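Local coordinates for protein PAN2-PAN3 deadenylation complex catalytic subunit pan2 (Neurospora crassa, PDB 4CZW) that probably shortens the poly(A) tails of messenger RNAs as catalytic exonuclease subunit of the PAN deadenylation complex, here its nuclease domain and a protease-like domain thought to be inactive, at residues 146-150 with 172-176; 180-186 with 198-204; 288-292 with 390-395; 325-330 with 342-347. One frame throughout, in Å; residues are numbered along the deposited sequence.

Contact 1. Residues 146-150 with 172-176; sequences SQDYK and PLDLV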
# COMPACT_ATOMS: atom_id res chain seq x y z
N SER A 146 -11.19 -8.23 2.87
CA SER A 146 -11.69 -9.35 3.64
C SER A 146 -12.16 -10.47 2.72
O SER A 146 -11.93 -11.65 2.99
CB SER A 146 -12.83 -8.91 4.56
OG SER A 146 -13.24 -9.97 5.41
N GLN A 147 -12.83 -10.10 1.63
CA GLN A 147 -13.32 -11.07 0.67
C GLN A 147 -12.24 -11.42 -0.35
O GLN A 147 -12.28 -12.49 -0.97
CB GLN A 147 -14.58 -10.55 -0.04
CG GLN A 147 -14.34 -9.35 -0.94
CD GLN A 147 -15.63 -8.74 -1.45
OE1 GLN A 147 -16.55 -8.47 -0.67
NE2 GLN A 147 -15.72 -8.52 -2.75
N ASP A 148 -11.27 -10.53 -0.51
CA ASP A 148 -10.11 -10.81 -1.36
C ASP A 148 -9.23 -11.87 -0.72
O ASP A 148 -8.64 -12.70 -1.41
CB ASP A 148 -9.30 -9.54 -1.62
CG ASP A 148 -9.96 -8.61 -2.63
OD1 ASP A 148 -10.80 -9.09 -3.42
OD2 ASP A 148 -9.63 -7.41 -2.64
N TYR A 149 -9.14 -11.83 0.60
CA TYR A 149 -8.29 -12.74 1.35
C TYR A 149 -8.78 -14.17 1.28
O TYR A 149 -7.99 -15.11 1.28
CB TYR A 149 -8.19 -12.28 2.81
CG TYR A 149 -7.29 -13.12 3.68
CD1 TYR A 149 -5.92 -12.89 3.72
CD2 TYR A 149 -7.80 -14.15 4.46
CE1 TYR A 149 -5.09 -13.66 4.51
CE2 TYR A 149 -6.98 -14.92 5.25
CZ TYR A 149 -5.62 -14.67 5.28
OH TYR A 149 -4.80 -15.44 6.07
N LYS A 150 -10.10 -14.34 1.22
CA LYS A 150 -10.70 -15.67 1.22
C LYS A 150 -10.91 -16.20 -0.20
O LYS A 150 -11.34 -17.34 -0.39
CB LYS A 150 -12.03 -15.65 1.97
CG LYS A 150 -13.06 -14.70 1.39
CD LYS A 150 -14.32 -14.64 2.25
CE LYS A 150 -13.99 -14.17 3.66
NZ LYS A 150 -15.21 -14.08 4.51
N PRO A 172 -9.10 -19.62 6.07
CA PRO A 172 -9.17 -18.18 5.76
C PRO A 172 -10.46 -17.48 6.20
O PRO A 172 -10.39 -16.35 6.69
CB PRO A 172 -9.06 -18.16 4.23
CG PRO A 172 -8.23 -19.35 3.92
CD PRO A 172 -8.63 -20.40 4.92
N LEU A 173 -11.61 -18.14 6.05
CA LEU A 173 -12.89 -17.52 6.38
C LEU A 173 -12.98 -17.17 7.86
O LEU A 173 -13.36 -16.06 8.22
CB LEU A 173 -14.05 -18.45 5.98
CG LEU A 173 -15.46 -17.85 5.94
CD1 LEU A 173 -16.28 -18.50 4.84
CD2 LEU A 173 -16.16 -17.99 7.28
N ASP A 174 -12.63 -18.13 8.71
CA ASP A 174 -12.67 -17.91 10.16
C ASP A 174 -11.57 -16.95 10.59
O ASP A 174 -11.75 -16.18 11.54
CB ASP A 174 -12.52 -19.24 10.90
CG ASP A 174 -13.56 -20.27 10.48
OD1 ASP A 174 -14.64 -19.86 10.00
OD2 ASP A 174 -13.29 -21.48 10.63
N LEU A 175 -10.44 -17.00 9.90
CA LEU A 175 -9.28 -16.21 10.28
C LEU A 175 -9.47 -14.73 10.00
O LEU A 175 -9.26 -13.89 10.88
CB LEU A 175 -8.04 -16.72 9.55
CG LEU A 175 -6.73 -16.13 10.07
CD1 LEU A 175 -6.63 -16.40 11.57
CD2 LEU A 175 -5.53 -16.70 9.33
N VAL A 176 -9.88 -14.40 8.77
CA VAL A 176 -10.07 -13.01 8.38
C VAL A 176 -11.20 -12.36 9.18
O VAL A 176 -11.24 -11.14 9.34
CB VAL A 176 -10.35 -12.89 6.86
CG1 VAL A 176 -11.73 -13.43 6.52
CG2 VAL A 176 -10.21 -11.44 6.40

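Contact 2. Residues 180-186 with 198-204; sequences LETDARY and PRTATTF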
# COMPACT_ATOMS: atom_id res chain seq x y z
N LEU A 180 -10.53 -8.89 11.45
CA LEU A 180 -11.09 -7.60 11.06
C LEU A 180 -12.51 -7.34 11.57
O LEU A 180 -12.91 -6.19 11.74
CB LEU A 180 -11.07 -7.46 9.54
CG LEU A 180 -9.72 -7.66 8.84
CD1 LEU A 180 -9.86 -7.44 7.34
CD2 LEU A 180 -8.66 -6.74 9.43
N GLU A 181 -13.26 -8.41 11.82
CA GLU A 181 -14.67 -8.26 12.17
C GLU A 181 -14.95 -8.22 13.67
O GLU A 181 -14.25 -8.86 14.46
CB GLU A 181 -15.50 -9.39 11.55
CG GLU A 181 -15.63 -9.32 10.05
CD GLU A 181 -16.73 -10.23 9.53
OE1 GLU A 181 -17.58 -10.65 10.33
OE2 GLU A 181 -16.73 -10.53 8.31
N THR A 182 -15.98 -7.47 14.04
CA THR A 182 -16.53 -7.52 15.39
C THR A 182 -17.69 -8.51 15.40
O THR A 182 -18.79 -8.18 14.98
CB THR A 182 -17.01 -6.14 15.87
OG1 THR A 182 -15.92 -5.22 15.88
CG2 THR A 182 -17.60 -6.24 17.27
N ASP A 183 -17.42 -9.72 15.86
CA ASP A 183 -18.43 -10.78 15.88
C ASP A 183 -19.58 -10.41 16.81
O ASP A 183 -19.43 -10.40 18.03
CB ASP A 183 -17.80 -12.11 16.31
CG ASP A 183 -18.79 -13.26 16.26
OD1 ASP A 183 -19.73 -13.20 15.43
OD2 ASP A 183 -18.62 -14.22 17.04
N ALA A 184 -20.73 -10.11 16.23
CA ALA A 184 -21.89 -9.67 17.00
C ALA A 184 -23.21 -9.91 16.28
O ALA A 184 -23.23 -10.26 15.10
CB ALA A 184 -21.75 -8.19 17.36
N ARG A 185 -24.30 -9.74 17.01
CA ARG A 185 -25.65 -9.84 16.45
C ARG A 185 -26.63 -9.06 17.31
O ARG A 185 -26.37 -8.82 18.49
CB ARG A 185 -26.08 -11.31 16.33
CG ARG A 185 -26.27 -12.01 17.67
CD ARG A 185 -26.81 -13.42 17.48
NE ARG A 185 -27.02 -14.10 18.75
CZ ARG A 185 -27.50 -15.33 18.87
NH1 ARG A 185 -27.83 -16.02 17.79
NH2 ARG A 185 -27.66 -15.87 20.07
N TYR A 186 -27.75 -8.67 16.72
CA TYR A 186 -28.75 -7.89 17.45
C TYR A 186 -29.83 -8.78 18.06
O TYR A 186 -30.43 -9.61 17.38
CB TYR A 186 -29.40 -6.86 16.53
CG TYR A 186 -28.52 -5.67 16.21
CD1 TYR A 186 -28.41 -4.61 17.10
CD2 TYR A 186 -27.81 -5.61 15.02
CE1 TYR A 186 -27.60 -3.53 16.82
CE2 TYR A 186 -27.00 -4.53 14.73
CZ TYR A 186 -26.90 -3.49 15.64
OH TYR A 186 -26.10 -2.41 15.35
N PRO A 198 -33.42 -12.75 16.57
CA PRO A 198 -32.09 -12.25 16.22
C PRO A 198 -32.01 -11.54 14.87
O PRO A 198 -32.75 -11.87 13.95
CB PRO A 198 -31.25 -13.53 16.20
CG PRO A 198 -32.22 -14.57 15.74
CD PRO A 198 -33.56 -14.19 16.32
N ARG A 199 -31.11 -10.57 14.78
CA ARG A 199 -30.78 -9.93 13.51
C ARG A 199 -29.27 -9.85 13.36
O ARG A 199 -28.58 -9.30 14.22
CB ARG A 199 -31.40 -8.53 13.42
CG ARG A 199 -31.06 -7.80 12.13
CD ARG A 199 -31.65 -6.39 12.11
NE ARG A 199 -31.27 -5.67 10.89
CZ ARG A 199 -31.64 -4.43 10.61
NH1 ARG A 199 -32.41 -3.76 11.46
NH2 ARG A 199 -31.24 -3.85 9.49
N THR A 200 -28.75 -10.42 12.27
CA THR A 200 -27.31 -10.49 12.05
C THR A 200 -26.68 -9.12 11.88
O THR A 200 -27.31 -8.19 11.36
CB THR A 200 -26.98 -11.35 10.82
OG1 THR A 200 -27.63 -10.80 9.66
CG2 THR A 200 -27.45 -12.78 11.02
N ALA A 201 -25.43 -8.99 12.33
CA ALA A 201 -24.72 -7.72 12.25
C ALA A 201 -23.28 -7.92 11.76
O ALA A 201 -22.53 -8.73 12.31
CB ALA A 201 -24.72 -7.03 13.61
N THR A 202 -22.91 -7.16 10.74
CA THR A 202 -21.56 -7.22 10.19
C THR A 202 -20.83 -5.90 10.43
O THR A 202 -21.32 -4.83 10.06
CB THR A 202 -21.57 -7.52 8.68
OG1 THR A 202 -22.25 -8.77 8.45
CG2 THR A 202 -20.16 -7.61 8.14
N THR A 203 -19.66 -5.98 11.05
CA THR A 203 -18.89 -4.78 11.37
C THR A 203 -17.40 -4.96 11.12
O THR A 203 -16.74 -5.78 11.77
CB THR A 203 -19.09 -4.37 12.84
OG1 THR A 203 -20.48 -4.13 13.09
CG2 THR A 203 -18.30 -3.12 13.16
N PHE A 204 -16.87 -4.20 10.17
CA PHE A 204 -15.43 -4.20 9.90
C PHE A 204 -14.76 -3.04 10.63
O PHE A 204 -13.69 -3.21 11.23
CB PHE A 204 -15.15 -4.11 8.40
CG PHE A 204 -15.56 -5.33 7.63
CD1 PHE A 204 -14.82 -6.50 7.73
CD2 PHE A 204 -16.66 -5.31 6.79
CE1 PHE A 204 -15.18 -7.63 7.01
CE2 PHE A 204 -17.03 -6.43 6.07
CZ PHE A 204 -16.29 -7.59 6.19

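Contact 3. Residues 288-292 with 390-395; sequences LPEEI and VMFQVK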
# COMPACT_ATOMS: atom_id res chain seq x y z
N LEU A 288 -5.98 10.45 24.54
CA LEU A 288 -5.83 9.23 23.74
C LEU A 288 -4.72 8.35 24.30
O LEU A 288 -3.55 8.71 24.24
CB LEU A 288 -5.54 9.57 22.28
CG LEU A 288 -5.28 8.38 21.36
CD1 LEU A 288 -6.49 7.46 21.30
CD2 LEU A 288 -4.89 8.84 19.96
N PRO A 289 -5.10 7.19 24.86
CA PRO A 289 -4.11 6.25 25.41
C PRO A 289 -3.43 5.44 24.31
O PRO A 289 -4.07 5.12 23.30
CB PRO A 289 -4.96 5.35 26.31
CG PRO A 289 -6.30 5.34 25.64
CD PRO A 289 -6.48 6.70 25.02
N GLU A 290 -2.16 5.12 24.50
CA GLU A 290 -1.44 4.30 23.54
C GLU A 290 -1.67 2.82 23.82
O GLU A 290 -1.20 1.95 23.08
CB GLU A 290 0.06 4.61 23.58
CG GLU A 290 0.73 4.27 24.90
CD GLU A 290 2.24 4.16 24.77
OE1 GLU A 290 2.71 3.39 23.90
OE2 GLU A 290 2.95 4.83 25.55
N GLU A 291 -2.42 2.54 24.89
CA GLU A 291 -2.66 1.17 25.30
C GLU A 291 -4.01 1.02 25.98
O GLU A 291 -4.33 1.75 26.92
CB GLU A 291 -1.54 0.70 26.24
CG GLU A 291 -1.39 -0.80 26.34
CD GLU A 291 -0.16 -1.21 27.11
OE1 GLU A 291 0.04 -0.69 28.23
OE2 GLU A 291 0.62 -2.05 26.61
N ILE A 292 -4.82 0.09 25.50
CA ILE A 292 -6.13 -0.18 26.08
C ILE A 292 -6.35 -1.67 26.31
O ILE A 292 -5.73 -2.51 25.65
CB ILE A 292 -7.28 0.36 25.19
CG1 ILE A 292 -7.21 -0.27 23.80
CG2 ILE A 292 -7.22 1.87 25.09
CD1 ILE A 292 -8.31 0.19 22.87
N VAL A 390 -8.43 5.97 13.99
CA VAL A 390 -7.51 5.49 15.01
C VAL A 390 -7.33 3.98 14.89
O VAL A 390 -8.31 3.24 14.82
CB VAL A 390 -8.00 5.85 16.43
CG1 VAL A 390 -7.05 5.31 17.48
CG2 VAL A 390 -8.14 7.36 16.57
N MSE A 391 -6.08 3.53 14.88
CA MSE A 391 -5.79 2.12 14.64
C MSE A 391 -5.16 1.42 15.84
O MSE A 391 -4.08 1.78 16.29
CB MSE A 391 -4.86 1.98 13.43
CG MSE A 391 -4.66 0.55 12.96
SE MSE A 391 -6.20 -0.17 12.00
CE MSE A 391 -6.17 1.01 10.45
N PHE A 392 -5.85 0.40 16.34
CA PHE A 392 -5.32 -0.45 17.40
C PHE A 392 -5.12 -1.87 16.88
O PHE A 392 -5.84 -2.33 15.99
CB PHE A 392 -6.25 -0.48 18.61
CG PHE A 392 -6.18 0.76 19.46
CD1 PHE A 392 -5.24 0.87 20.47
CD2 PHE A 392 -7.07 1.80 19.26
CE1 PHE A 392 -5.18 2.00 21.26
CE2 PHE A 392 -7.02 2.94 20.05
CZ PHE A 392 -6.07 3.04 21.05
N GLN A 393 -4.14 -2.57 17.44
CA GLN A 393 -4.00 -4.00 17.20
C GLN A 393 -3.61 -4.67 18.51
O GLN A 393 -3.11 -4.02 19.42
CB GLN A 393 -2.96 -4.29 16.12
CG GLN A 393 -1.52 -4.35 16.61
CD GLN A 393 -0.62 -5.13 15.68
OE1 GLN A 393 -1.02 -5.49 14.57
NE2 GLN A 393 0.60 -5.40 16.12
N VAL A 394 -3.85 -5.98 18.60
CA VAL A 394 -3.52 -6.72 19.81
C VAL A 394 -2.02 -6.66 20.09
O VAL A 394 -1.21 -6.84 19.18
CB VAL A 394 -3.99 -8.19 19.72
CG1 VAL A 394 -5.51 -8.26 19.79
CG2 VAL A 394 -3.50 -8.84 18.43
N LYS A 395 -1.67 -6.39 21.34
CA LYS A 395 -0.28 -6.19 21.73
C LYS A 395 0.56 -7.44 21.51
O LYS A 395 1.77 -7.36 21.31
CB LYS A 395 -0.20 -5.74 23.19
CG LYS A 395 1.20 -5.34 23.65
CD LYS A 395 1.19 -4.85 25.08
CE LYS A 395 2.58 -4.41 25.52
NZ LYS A 395 2.58 -3.88 26.91

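Contact 4. Residues 325-330 with 342-347; sequences LVGTVV and LVATVN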
# COMPACT_ATOMS: atom_id res chain seq x y z
N LEU A 325 -1.70 1.02 20.41
CA LEU A 325 -1.99 2.04 19.42
C LEU A 325 -0.91 2.06 18.34
O LEU A 325 0.26 2.33 18.62
CB LEU A 325 -2.09 3.42 20.08
CG LEU A 325 -2.30 4.61 19.15
CD1 LEU A 325 -3.61 4.47 18.38
CD2 LEU A 325 -2.26 5.91 19.93
N VAL A 326 -1.31 1.77 17.11
CA VAL A 326 -0.38 1.75 15.99
C VAL A 326 -0.14 3.16 15.45
O VAL A 326 1.00 3.61 15.36
CB VAL A 326 -0.88 0.85 14.85
CG1 VAL A 326 0.04 0.96 13.64
CG2 VAL A 326 -0.99 -0.59 15.31
N GLY A 327 -1.23 3.85 15.11
CA GLY A 327 -1.12 5.19 14.56
C GLY A 327 -2.46 5.89 14.44
O GLY A 327 -3.48 5.40 14.91
N THR A 328 -2.44 7.06 13.80
CA THR A 328 -3.64 7.88 13.67
C THR A 328 -3.66 8.65 12.35
O THR A 328 -2.70 9.35 12.02
CB THR A 328 -3.77 8.88 14.83
OG1 THR A 328 -3.80 8.17 16.08
CG2 THR A 328 -5.05 9.70 14.70
N VAL A 329 -4.76 8.53 11.61
CA VAL A 329 -4.98 9.38 10.45
C VAL A 329 -5.51 10.73 10.93
O VAL A 329 -6.59 10.80 11.51
CB VAL A 329 -5.97 8.75 9.45
CG1 VAL A 329 -6.32 9.74 8.35
CG2 VAL A 329 -5.39 7.48 8.86
N VAL A 330 -4.75 11.79 10.68
CA VAL A 330 -5.05 13.10 11.24
C VAL A 330 -5.46 14.12 10.18
O VAL A 330 -4.79 14.27 9.16
CB VAL A 330 -3.85 13.64 12.03
CG1 VAL A 330 -4.17 15.00 12.63
CG2 VAL A 330 -3.43 12.66 13.12
N LEU A 342 -4.68 15.31 4.81
CA LEU A 342 -4.43 14.31 5.85
C LEU A 342 -2.95 13.97 6.03
O LEU A 342 -2.19 13.92 5.06
CB LEU A 342 -5.21 13.04 5.54
CG LEU A 342 -6.68 13.26 5.19
CD1 LEU A 342 -7.34 11.96 4.77
CD2 LEU A 342 -7.42 13.88 6.36
N VAL A 343 -2.56 13.75 7.28
CA VAL A 343 -1.23 13.25 7.60
C VAL A 343 -1.37 12.01 8.47
O VAL A 343 -2.47 11.66 8.89
CB VAL A 343 -0.37 14.30 8.32
CG1 VAL A 343 -0.24 15.56 7.48
CG2 VAL A 343 -0.96 14.62 9.69
N ALA A 344 -0.25 11.34 8.74
CA ALA A 344 -0.28 10.14 9.57
C ALA A 344 0.79 10.18 10.65
O ALA A 344 1.97 10.34 10.36
CB ALA A 344 -0.11 8.90 8.70
N THR A 345 0.36 10.04 11.90
CA THR A 345 1.28 9.93 13.02
C THR A 345 1.31 8.49 13.50
O THR A 345 0.35 8.00 14.11
CB THR A 345 0.88 10.86 14.18
OG1 THR A 345 -0.47 10.57 14.59
CG2 THR A 345 0.97 12.32 13.75
N VAL A 346 2.41 7.80 13.22
CA VAL A 346 2.50 6.36 13.45
C VAL A 346 3.70 5.97 14.31
O VAL A 346 4.80 6.50 14.14
CB VAL A 346 2.59 5.60 12.11
CG1 VAL A 346 2.68 4.10 12.34
CG2 VAL A 346 1.39 5.93 11.23
N ASN A 347 3.48 5.05 15.25
CA ASN A 347 4.58 4.44 15.99
C ASN A 347 5.14 3.26 15.21
O ASN A 347 4.58 2.17 15.22
CB ASN A 347 4.09 3.98 17.37
CG ASN A 347 5.24 3.66 18.32
OD1 ASN A 347 6.29 3.17 17.91
ND2 ASN A 347 5.04 3.94 19.60
O HOH W 1 -0.95 9.27 16.88

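Contact 1. Residues 146-150 with 172-176
Tyr149 brings one side of its ring, CD2 and CE2, to the first turn of helix 172-180, and this apolar packing dominates the contact. Tyr149 CD2 lies 3.7 Å from Val176 CB, while Tyr149 CE2 reaches Pro172 CA at 4.0 Å. Trans torsion about CA-CB (chi1 -178°) carries the ring from helix 130-149 to helix 172-180, so that its far end slides past Val176 and Tyr149 OH arrives 3.6 Å from Leu175 CD2. Pro172 O lies at the ring edge, in its plane; the same oxygen accepts the helical bond from Val176 N. Were Tyr149 replaced by an alanine, Val176 and Pro172 would probably lose their aromatic partner, opening a gap between the two helices.

The aliphatic part of Lys150 supplies the second kind of contact. Its chain bends at chi3 (60°) and passes Val176 at about a right angle, Lys150 CE standing 3.7 Å from Val176 CG1, before NZ ends 4.0 Å from Leu173 CG, near the exposed side.

Polar bonding across the segments is absent: the Ser146 hydroxyl OG simply rests 3.5 Å from Val176 CG2. Leu82, Pro154 and Glu160 also touch Tyr149, whose side chain lies about 8 Å from a zinc ion and about 5 Å from the side chain of its ligand His70. This is helix-helix packing within the pseudo-UCH domain, beside a zinc site of one histidine and three cysteines.

Contact 2. Residues 180-186 with 198-204
Tyr186 and Arg199 form the firm end of this antiparallel hairpin, bonded in both directions: Tyr186 N to Arg199 O at 2.7 Å and Arg199 N to Tyr186 O at 2.9 Å. The Tyr186 ring turns back along the hairpin, with Arg199 O at its edge and CE2 3.6 Å from Ala201 CB.

At the other end the chains meet again beyond the regular strands. Thr182 N gives Thr203 O a nearly straight bond of 2.9 Å (164°), the donor in the carbonyl plane. Here Glu181 runs alongside Phe204, its CG 3.5 Å from CE1 and its carboxylate turned 87° from the ring; with CG beside the backbone N (chi1 -70°), the chain follows the ring rather than leaving it. Leu180 CB meets the ring edge, and Ser146 and Phe142 of helix 130-149 also touch Phe204. A glycine in place of Glu181 would probably lose the packing of CG and the carboxylate along Phe204 CE1, leaving that side of the ring less well covered.

Between these ends the pairing is loose: Ala184 O and Ala201 O, both acceptors, stand 3.3 Å apart. Arg185, Pro198 and Arg199 are exposed at the solvent side of the hairpin.

The hairpin leads to Cys190 and Cys193, ligands of the second zinc ion, consistent with the fingers of USP folds. Main-chain atoms make every hydrogen bond across the contact, and the threonine hydroxyls bond elsewhere, Thr182 to Asn206 and Thr203 to Lys258.

Contact 3. Residues 288-292 with 390-395
Ile292 sets CG1 between its backbone N and carbonyl carbon (chi1 58°), and Phe392 holds CG beside its own N (chi1 -76°); together these turns bring the isoleucine tip over the aromatic face. Strands 291-297 and 385-394, which carry the two residues, both pair with strand 321-334 in the large mixed sheet of the USP-like domain, so side chains reach across that middle strand to meet.

The central interaction is a CH-pi contact. Ile292 CD1 stands 3.8 Å from the Phe392 ring centroid, only 5° off the normal, and the two side chains meet at about a right angle. Leu288 extends the apolar patch, its CD1 4.4 Å from both Phe392 CZ and Val390 CG1. The ring edge faces backbone instead: Pro289 O lies in the ring plane, 3.7 Å from Phe392 CZ. Leu267 and Leu269 of strand 266-270 also touch the ring, as does Leu325, so that Phe392 is buried among side chains of neighbouring strands.

Charge governs the outer part. The Glu290 carboxylate pairs with Lys374 and Arg350, whereas the end of Glu291, although its CB points away from strand 385-394, comes nearer the other segment. Lys395 meets it with an extended chain, placing an ammonium group where it can close a salt bridge on the exposed margin. There Lys395 NZ lies 2.7 Å from Glu291 OE2, bound on that oxygen's syn lone pair.

Contact 4. Residues 325-330 with 342-347
Val330 O is gripped twice by the facing strand, by Val343 N at 3.0 Å and by the CA-H of Leu342, whose CA lies 3.3 Å away. It belongs to the beta hairpin of strands 321-334 and 339-347, antiparallel neighbours in the mixed sheet of the pseudo-UCH domain. Val330 N returns a nearly linear bond to Val343 O (2.9 Å, 174°), completing a hydrogen-bonded pair. Thr328 and Thr345 form the next such pair, less evenly: Thr345 N lies in the carbonyl plane of Thr328 O, but Thr328 N approaches Thr345 O from 34° off its plane. Further along, Asn347 N bonds to Val326 O.

Gly327 and Val346 make a non-hydrogen-bonded pair where the chains run closest, their CA atoms 4.0 Å apart with no glycine side chain to intervene. The face carrying Val329, Ala344 and Val346 packs on helix 51-58, through Ser52 and Val56. Thr328, Val330, Val343 and Thr345 occupy the other face, where Val343 CG2 touches Val330 CB at 3.8 Å and Val343 also meets Leu363 of strand 361-365.

On that second face the threonine hydroxyls are joined through one bound water. With OG1 between the backbone N and carbonyl carbon (chi1 56°), Thr345 places OG1 beside Thr328 CB. The water bridges the pair, 3.2 Å from Thr328 OG1 and 2.7 Å from Thr345 OG1.

From the N terminus, contact 1 closes first, folding the chain after helix 130-149 back through helix 172-180. The chain leaves that helix directly into contact 2, a hairpin closed across its zinc-binding turn, and the two touch where helix 130-149 meets the end of the hairpin, tying the helical region to the four-stranded antiparallel sheet. Contact 3 comes later and spans almost a hundred residues, joining strands 291-297 and 385-394. Contact 4, the hairpin of strands 321-334 and 339-347, lies wholly within that span. Contacts 3 and 4 share one mixed sheet: Glu290 and Met391 probably accept backbone hydrogen bonds from Leu325 and Val326, respectively. None of the loops cross, and all four contacts belong to the pseudo-UCH domain.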